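Side-chain contacts in glucosamine-6-phosphate deaminase (Thermotoga maritima, PDB 1J5X), which belongs to the SIS-domain family and has an alpha/beta fold built on two parallel sheets with helices packed around them: residues N25-F30 / I167-M172; V159-F164 / I235-T240; I85-V90 / L117-V122. One frame throughout, in Å; residues are numbered along the deposited sequence.

Contact 1 (N25-F30 / I167-M172); sequences NELKKF and ILLSLM
Phe-30 and Leu-27 meet Leu-169 and Ser-170 where helix 27-35, near the N terminus, packs on helix 162-179 of the SIS alpha/beta fold. Even the closest CA atoms, those of Phe-30 and Ser-170, are 9.6 Å apart, so only side chains bridge the gap, and they bury 145 Å² in total. Phe-30 can be followed outward. Its CB points toward helix 162-179, and with CG trans to the backbone nitrogen (chi1 164°) the ring continues in that direction. On the way CD2 passes Leu-27 CD1 of its own helix at 4.4 Å. One atom further, CE2 comes to 4.4 Å from Leu-169 CD2. At the end of the ring CZ lies 3.2 Å from Ser-170 OG. Both Leu-169 CD2 and Ser-170 OG sit near the ring plane, so the helix is met by the edge of Phe-30 and not by a face. The leucines complete the apolar part: their side chains run at a slant to each other and touch through Leu-27 CD1 and Leu-169 CD2, 4.1 Å apart. Further aromatic residues, Phe-31, Phe-186 and Phe-309, also pack on Leu-169. The polar atom at the ring edge is accounted for within its own helix: Ser-170 OG, set beside its backbone nitrogen by a chi1 of -52°, is hydrogen-bonded to Met-166 O, one turn back, while the aromatic edge of Phe-30 presents CZ and CE2 to it.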
# COMPACT_ATOMS: atom_id res chain seq x y z
N ASN A 25 -7.44 -15.90 -3.27
CA ASN A 25 -8.75 -16.54 -3.41
C ASN A 25 -10.00 -15.73 -3.67
O ASN A 25 -10.97 -16.24 -4.23
CB ASN A 25 -9.03 -17.42 -2.17
CG ASN A 25 -8.02 -18.55 -2.02
OD1 ASN A 25 -7.66 -19.19 -3.02
ND2 ASN A 25 -7.58 -18.81 -0.80
N GLU A 26 -10.01 -14.47 -3.27
CA GLU A 26 -11.23 -13.71 -3.40
C GLU A 26 -11.15 -12.45 -4.24
O GLU A 26 -12.14 -11.75 -4.44
CB GLU A 26 -11.69 -13.33 -1.98
CG GLU A 26 -11.59 -14.53 -1.01
CD GLU A 26 -12.32 -14.32 0.34
OE1 GLU A 26 -12.50 -13.15 0.76
OE2 GLU A 26 -12.70 -15.34 1.00
N LEU A 27 -9.97 -12.15 -4.74
CA LEU A 27 -9.78 -10.91 -5.48
C LEU A 27 -10.62 -10.81 -6.75
O LEU A 27 -11.22 -9.79 -7.02
CB LEU A 27 -8.29 -10.74 -5.81
CG LEU A 27 -7.88 -9.38 -6.41
CD1 LEU A 27 -8.14 -8.24 -5.35
CD2 LEU A 27 -6.38 -9.49 -6.76
N LYS A 28 -10.66 -11.89 -7.53
CA LYS A 28 -11.44 -11.86 -8.76
C LYS A 28 -12.91 -11.60 -8.49
O LYS A 28 -13.60 -10.83 -9.17
CB LYS A 28 -11.25 -13.15 -9.56
CG LYS A 28 -11.96 -13.13 -10.93
CD LYS A 28 -11.43 -14.27 -11.82
CE LYS A 28 -12.03 -14.28 -13.23
NZ LYS A 28 -13.37 -14.97 -13.29
N LYS A 29 -13.42 -12.26 -7.46
CA LYS A 29 -14.81 -12.05 -7.11
C LYS A 29 -15.08 -10.60 -6.71
O LYS A 29 -16.08 -10.00 -7.11
CB LYS A 29 -15.17 -12.97 -5.93
CG LYS A 29 -16.58 -12.82 -5.39
CD LYS A 29 -16.77 -13.92 -4.31
CE LYS A 29 -18.18 -13.97 -3.74
NZ LYS A 29 -18.17 -14.85 -2.54
N PHE A 30 -14.19 -10.05 -5.90
CA PHE A 30 -14.33 -8.69 -5.45
C PHE A 30 -14.24 -7.78 -6.69
O PHE A 30 -15.02 -6.85 -6.86
CB PHE A 30 -13.20 -8.34 -4.47
CG PHE A 30 -13.03 -6.87 -4.24
CD1 PHE A 30 -13.91 -6.17 -3.43
CD2 PHE A 30 -11.98 -6.17 -4.89
CE1 PHE A 30 -13.77 -4.77 -3.22
CE2 PHE A 30 -11.82 -4.77 -4.71
CZ PHE A 30 -12.71 -4.07 -3.88
N ILE A 167 -8.64 -1.75 -1.97
CA ILE A 167 -9.10 -0.38 -2.09
C ILE A 167 -8.20 0.29 -3.18
O ILE A 167 -8.69 1.04 -4.01
CB ILE A 167 -8.96 0.39 -0.74
CG1 ILE A 167 -10.05 -0.16 0.26
CG2 ILE A 167 -9.19 1.92 -0.94
CD1 ILE A 167 -9.77 0.25 1.69
N LEU A 168 -6.92 -0.05 -3.16
CA LEU A 168 -5.99 0.56 -4.17
C LEU A 168 -6.46 0.18 -5.60
O LEU A 168 -6.60 1.05 -6.48
CB LEU A 168 -4.56 0.10 -3.88
CG LEU A 168 -3.50 0.67 -4.84
CD1 LEU A 168 -3.61 2.21 -4.88
CD2 LEU A 168 -2.11 0.21 -4.44
N LEU A 169 -6.73 -1.10 -5.79
CA LEU A 169 -7.22 -1.56 -7.09
C LEU A 169 -8.45 -0.78 -7.47
O LEU A 169 -8.60 -0.29 -8.62
CB LEU A 169 -7.57 -3.02 -7.00
CG LEU A 169 -8.48 -3.56 -8.11
CD1 LEU A 169 -7.70 -3.45 -9.45
CD2 LEU A 169 -8.77 -5.03 -7.84
N SER A 170 -9.39 -0.64 -6.54
CA SER A 170 -10.62 0.07 -6.87
C SER A 170 -10.42 1.54 -7.28
O SER A 170 -11.06 2.01 -8.24
CB SER A 170 -11.62 0.05 -5.66
OG SER A 170 -11.83 -1.28 -5.22
N LEU A 171 -9.57 2.26 -6.56
CA LEU A 171 -9.38 3.67 -6.84
C LEU A 171 -8.52 3.81 -8.11
O LEU A 171 -8.75 4.76 -8.80
CB LEU A 171 -8.74 4.41 -5.65
CG LEU A 171 -9.56 4.34 -4.35
CD1 LEU A 171 -8.84 5.12 -3.23
CD2 LEU A 171 -10.93 4.85 -4.61
N MSE A 172 -7.57 2.92 -8.36
CA MSE A 172 -6.77 3.06 -9.62
C MSE A 172 -7.75 2.87 -10.78
O MSE A 172 -7.78 3.64 -11.76
CB MSE A 172 -5.70 2.00 -9.67
CG MSE A 172 -4.63 2.28 -8.65
SE MSE A 172 -3.23 0.91 -8.71
CE MSE A 172 -2.25 1.53 -10.29

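Contact 2 (V159-F164 / I235-T240)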
# COMPACT_ATOMS: atom_id res chain seq x y z
N VAL A 159 -3.46 -6.13 11.45
CA VAL A 159 -2.70 -5.64 10.30
C VAL A 159 -3.50 -5.64 9.02
O VAL A 159 -4.20 -6.62 8.68
CB VAL A 159 -1.42 -6.47 10.13
CG1 VAL A 159 -0.60 -5.99 8.93
CG2 VAL A 159 -0.61 -6.38 11.41
N MSE A 160 -3.45 -4.51 8.31
CA MSE A 160 -4.15 -4.41 7.04
C MSE A 160 -3.38 -5.20 6.00
O MSE A 160 -2.16 -5.08 5.90
CB MSE A 160 -4.26 -2.94 6.60
CG MSE A 160 -5.45 -2.29 7.23
SE MSE A 160 -5.50 -0.33 6.84
CE MSE A 160 -5.21 -0.56 4.93
N THR A 161 -4.11 -5.99 5.20
CA THR A 161 -3.48 -6.80 4.19
C THR A 161 -4.27 -6.58 2.90
O THR A 161 -3.98 -5.64 2.13
CB THR A 161 -3.43 -8.36 4.60
OG1 THR A 161 -4.74 -8.84 4.96
CG2 THR A 161 -2.48 -8.55 5.77
N LYS A 162 -5.27 -7.41 2.70
CA LYS A 162 -6.10 -7.36 1.48
C LYS A 162 -6.85 -6.05 1.29
O LYS A 162 -7.11 -5.66 0.16
CB LYS A 162 -7.12 -8.50 1.49
CG LYS A 162 -8.21 -8.37 2.54
CD LYS A 162 -9.07 -9.67 2.52
CE LYS A 162 -10.48 -9.49 3.07
NZ LYS A 162 -11.31 -10.76 3.06
N SER A 163 -7.19 -5.35 2.37
CA SER A 163 -7.93 -4.11 2.22
C SER A 163 -7.07 -3.05 1.50
O SER A 163 -7.62 -2.23 0.75
CB SER A 163 -8.39 -3.53 3.59
OG SER A 163 -7.31 -3.22 4.42
N PHE A 164 -5.77 -3.08 1.72
CA PHE A 164 -4.92 -2.08 1.05
C PHE A 164 -5.00 -2.35 -0.49
O PHE A 164 -5.32 -1.46 -1.30
CB PHE A 164 -3.48 -2.27 1.55
CG PHE A 164 -2.47 -1.38 0.85
CD1 PHE A 164 -1.93 -1.75 -0.40
CD2 PHE A 164 -2.06 -0.18 1.44
CE1 PHE A 164 -1.01 -0.96 -1.03
CE2 PHE A 164 -1.13 0.65 0.79
CZ PHE A 164 -0.61 0.26 -0.42
N ILE A 235 7.14 -4.53 9.92
CA ILE A 235 7.36 -3.99 11.26
C ILE A 235 6.27 -4.51 12.15
O ILE A 235 6.56 -5.09 13.19
CB ILE A 235 7.33 -2.41 11.26
CG1 ILE A 235 8.62 -1.88 10.63
CG2 ILE A 235 7.14 -1.88 12.69
CD1 ILE A 235 8.58 -0.36 10.12
N GLU A 236 5.02 -4.37 11.73
CA GLU A 236 3.93 -4.80 12.54
C GLU A 236 3.83 -6.32 12.73
O GLU A 236 3.62 -6.81 13.85
CB GLU A 236 2.60 -4.35 11.98
CG GLU A 236 2.35 -2.84 11.94
CD GLU A 236 1.03 -2.50 11.23
OE1 GLU A 236 0.74 -3.11 10.17
OE2 GLU A 236 0.27 -1.63 11.68
N MSE A 237 3.99 -7.07 11.64
CA MSE A 237 3.79 -8.52 11.75
C MSE A 237 4.88 -9.29 12.43
O MSE A 237 4.61 -10.22 13.22
CB MSE A 237 3.60 -9.14 10.34
CG MSE A 237 2.31 -8.78 9.73
SE MSE A 237 2.26 -9.70 7.89
CE MSE A 237 0.74 -8.89 7.17
N SER A 238 6.10 -8.90 12.10
CA SER A 238 7.27 -9.64 12.53
C SER A 238 8.25 -8.96 13.46
O SER A 238 9.25 -9.57 13.82
CB SER A 238 8.01 -10.10 11.29
OG SER A 238 8.92 -9.10 10.80
N LEU A 239 8.01 -7.69 13.77
CA LEU A 239 8.92 -6.92 14.59
C LEU A 239 10.33 -6.79 14.05
O LEU A 239 11.30 -6.80 14.80
CB LEU A 239 8.93 -7.51 16.03
CG LEU A 239 7.53 -7.58 16.64
CD1 LEU A 239 7.59 -8.08 18.17
CD2 LEU A 239 6.90 -6.21 16.64
N THR A 240 10.47 -6.60 12.74
CA THR A 240 11.77 -6.49 12.16
C THR A 240 11.91 -5.05 11.72
O THR A 240 10.93 -4.51 11.13
CB THR A 240 11.85 -7.41 10.92
OG1 THR A 240 11.53 -8.75 11.34
CG2 THR A 240 13.19 -7.33 10.25
O HOH W 1 -1.67 -2.10 9.00
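The flat group in this contact is the carboxylate of Glu-236, and Val-159 packs over one of its faces at the OE1 end. Val-159 CG2 stands over that face, 3.7 Å from Glu-236 OE1, whereas Val-159 CG1 approaches OE1 more obliquely, at 3.4 Å. Water 1 serves the same oxygen: it donates to Glu-236 OE1 at 2.9 Å and accepts from Met-160 N at 3.1 Å. The C-O-water angle at OE1 is near 112°. One oxygen thus has methyl groups packed against it and a water that ties it to the backbone of the other segment. Lys-233 NZ, a long and weak ion partner of this oxygen, is also hydrogen-bonded to Met-160 O. Beside the acid, selenomethionine Met-237 reaches across with its chain extended beyond CG, the last torsion at -170°, which brings CE up against two methyl groups. That atom lies 3.5 Å from Thr-161 CG2 and 3.6 Å from Val-159 CG1; the threonine and selenomethionine side chains meet nearly at right angles. The contact therefore joins the loop leading into helix 162-179 to the C-terminal end of helix 222-238, just ahead of strand 241-245. Around it, Thr-161 also packs on helix 15-25, through Glu-19 and Ile-20, and on Gln-316 of helix 313-326, while Met-160 rests on the start of helix 62-78.

Contact 3 (I85-V90 / L117-V122); sequences IPAGEV and LLANDV
Ala-119 fits against Val-90 and Ala-87, bringing together two helices that flank the five-stranded parallel sheet of the SIS domain. The small methyl group permits a close approach: the CA atoms of Val-90 and Ala-119 are 5.2 Å apart. Ala-119 CB has Val-90 CG1 at 3.7 Å and Ala-87 CB at 4.2 Å, so it meets two residues three positions apart in 87-90. Val-90 places CG1 trans to its backbone nitrogen (chi1 178°), and the same methyl reaches past Ala-119 to Val-122 CG1, 4.1 Å away. Val-122, one turn after Ala-119, also packs on the backbone, its CG1 lying 3.7 Å from Val-90 O. No hydrogen bond links the two segments; the 173 Å² buried between them comes mostly from Val-90, Ala-119 and Val-122. The next shell is the sheet. Val-58 of strand 54-59 touches Ala-87, Val-90 and Ala-119 alike, which puts the contact over the strand that separates 81-86 from 102-107. Backbone bonds to Gly-59 join the backbone around Ile-85 and Ala-87 to this strand, and Val-116 adds a further contact to Ala-87. Helix 114-125 is fixed on its other flank by Asn-120, whose CB points away from helix 87-91: OD1 is hydrogen-bonded to Thr-130 OG1, and ND2 to Glu-144 O.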
# COMPACT_ATOMS: atom_id res chain seq x y z
N ILE A 85 -1.62 13.41 2.73
CA ILE A 85 -1.28 14.04 4.02
C ILE A 85 -1.66 13.13 5.18
O ILE A 85 -2.78 12.57 5.18
CB ILE A 85 -2.13 15.36 4.22
CG1 ILE A 85 -2.05 16.23 2.94
CG2 ILE A 85 -1.65 16.14 5.50
CD1 ILE A 85 -3.08 17.39 2.84
N PRO A 86 -0.75 12.98 6.15
CA PRO A 86 -1.10 12.14 7.31
C PRO A 86 -2.29 12.86 7.97
O PRO A 86 -2.25 14.08 8.11
CB PRO A 86 0.15 12.19 8.20
CG PRO A 86 1.28 12.39 7.19
CD PRO A 86 0.68 13.38 6.19
N ALA A 87 -3.32 12.13 8.42
CA ALA A 87 -4.49 12.84 8.93
C ALA A 87 -4.26 13.73 10.12
O ALA A 87 -5.00 14.71 10.25
CB ALA A 87 -5.69 11.90 9.22
N GLY A 88 -3.31 13.38 10.98
CA GLY A 88 -3.02 14.22 12.14
C GLY A 88 -2.62 15.64 11.75
O GLY A 88 -2.95 16.60 12.43
N GLU A 89 -1.88 15.80 10.64
CA GLU A 89 -1.48 17.14 10.22
C GLU A 89 -2.69 17.98 9.79
O GLU A 89 -2.69 19.21 9.95
CB GLU A 89 -0.43 17.04 9.08
CG GLU A 89 0.83 16.26 9.62
CD GLU A 89 1.99 16.30 8.63
OE1 GLU A 89 1.79 16.75 7.46
OE2 GLU A 89 3.08 15.85 9.04
N VAL A 90 -3.70 17.34 9.23
CA VAL A 90 -4.89 18.06 8.82
C VAL A 90 -5.72 18.35 10.08
O VAL A 90 -6.22 19.46 10.27
CB VAL A 90 -5.76 17.22 7.83
CG1 VAL A 90 -7.03 17.99 7.45
CG2 VAL A 90 -4.93 16.90 6.48
N LEU A 117 -11.47 11.53 11.55
CA LEU A 117 -12.72 12.23 11.77
C LEU A 117 -12.46 13.72 12.05
O LEU A 117 -13.22 14.62 11.64
CB LEU A 117 -13.49 11.57 12.95
CG LEU A 117 -14.01 10.20 12.47
CD1 LEU A 117 -14.56 9.45 13.76
CD2 LEU A 117 -15.10 10.41 11.43
N LEU A 118 -11.38 14.01 12.76
CA LEU A 118 -11.08 15.42 13.01
C LEU A 118 -10.73 16.08 11.68
O LEU A 118 -11.15 17.21 11.41
CB LEU A 118 -9.91 15.59 13.95
CG LEU A 118 -10.25 15.16 15.40
CD1 LEU A 118 -8.98 15.05 16.24
CD2 LEU A 118 -11.20 16.19 16.00
N ALA A 119 -9.94 15.37 10.88
CA ALA A 119 -9.56 15.91 9.56
C ALA A 119 -10.79 16.17 8.70
O ALA A 119 -10.90 17.18 8.01
CB ALA A 119 -8.55 14.91 8.84
N ASN A 120 -11.74 15.22 8.71
CA ASN A 120 -12.95 15.36 7.95
C ASN A 120 -13.68 16.64 8.35
O ASN A 120 -14.16 17.41 7.52
CB ASN A 120 -13.85 14.10 8.22
CG ASN A 120 -15.15 14.15 7.45
OD1 ASN A 120 -15.15 14.25 6.21
ND2 ASN A 120 -16.30 14.04 8.20
N ASP A 121 -13.77 16.88 9.65
CA ASP A 121 -14.43 18.09 10.11
C ASP A 121 -13.71 19.40 9.65
O ASP A 121 -14.30 20.34 9.15
CB ASP A 121 -14.55 18.04 11.62
CG ASP A 121 -15.69 18.89 12.11
OD1 ASP A 121 -16.87 18.59 11.73
OD2 ASP A 121 -15.40 19.86 12.85
N VAL A 122 -12.41 19.42 9.84
CA VAL A 122 -11.60 20.55 9.41
C VAL A 122 -11.78 20.78 7.89
O VAL A 122 -11.98 21.91 7.42
CB VAL A 122 -10.08 20.25 9.71
CG1 VAL A 122 -9.17 21.18 8.85
CG2 VAL A 122 -9.78 20.46 11.19

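Overall arrangement
From the N terminus, contact 1 opens first, at 25-30, and closes only at 167-172, so its loop takes in all five strands of the first parallel sheet. Contact 3 is nested inside it, closing a short loop from 85-90 to 117-122 on the helical layer of that sheet; its nearest atoms stay about 13 Å from contact 1. Contact 2 opens at 159-164, before contact 1 has closed, and ends at 235-240, so these two cross. Both use helix 162-179, and they touch through a long, weak ion pair, Glu-26 OE1 to Lys-162 NZ at 3.5 Å. Contact 1 ties that helix to helix 27-35, and contact 2 ties the loop leading into it to helix 222-238, beside the second sheet.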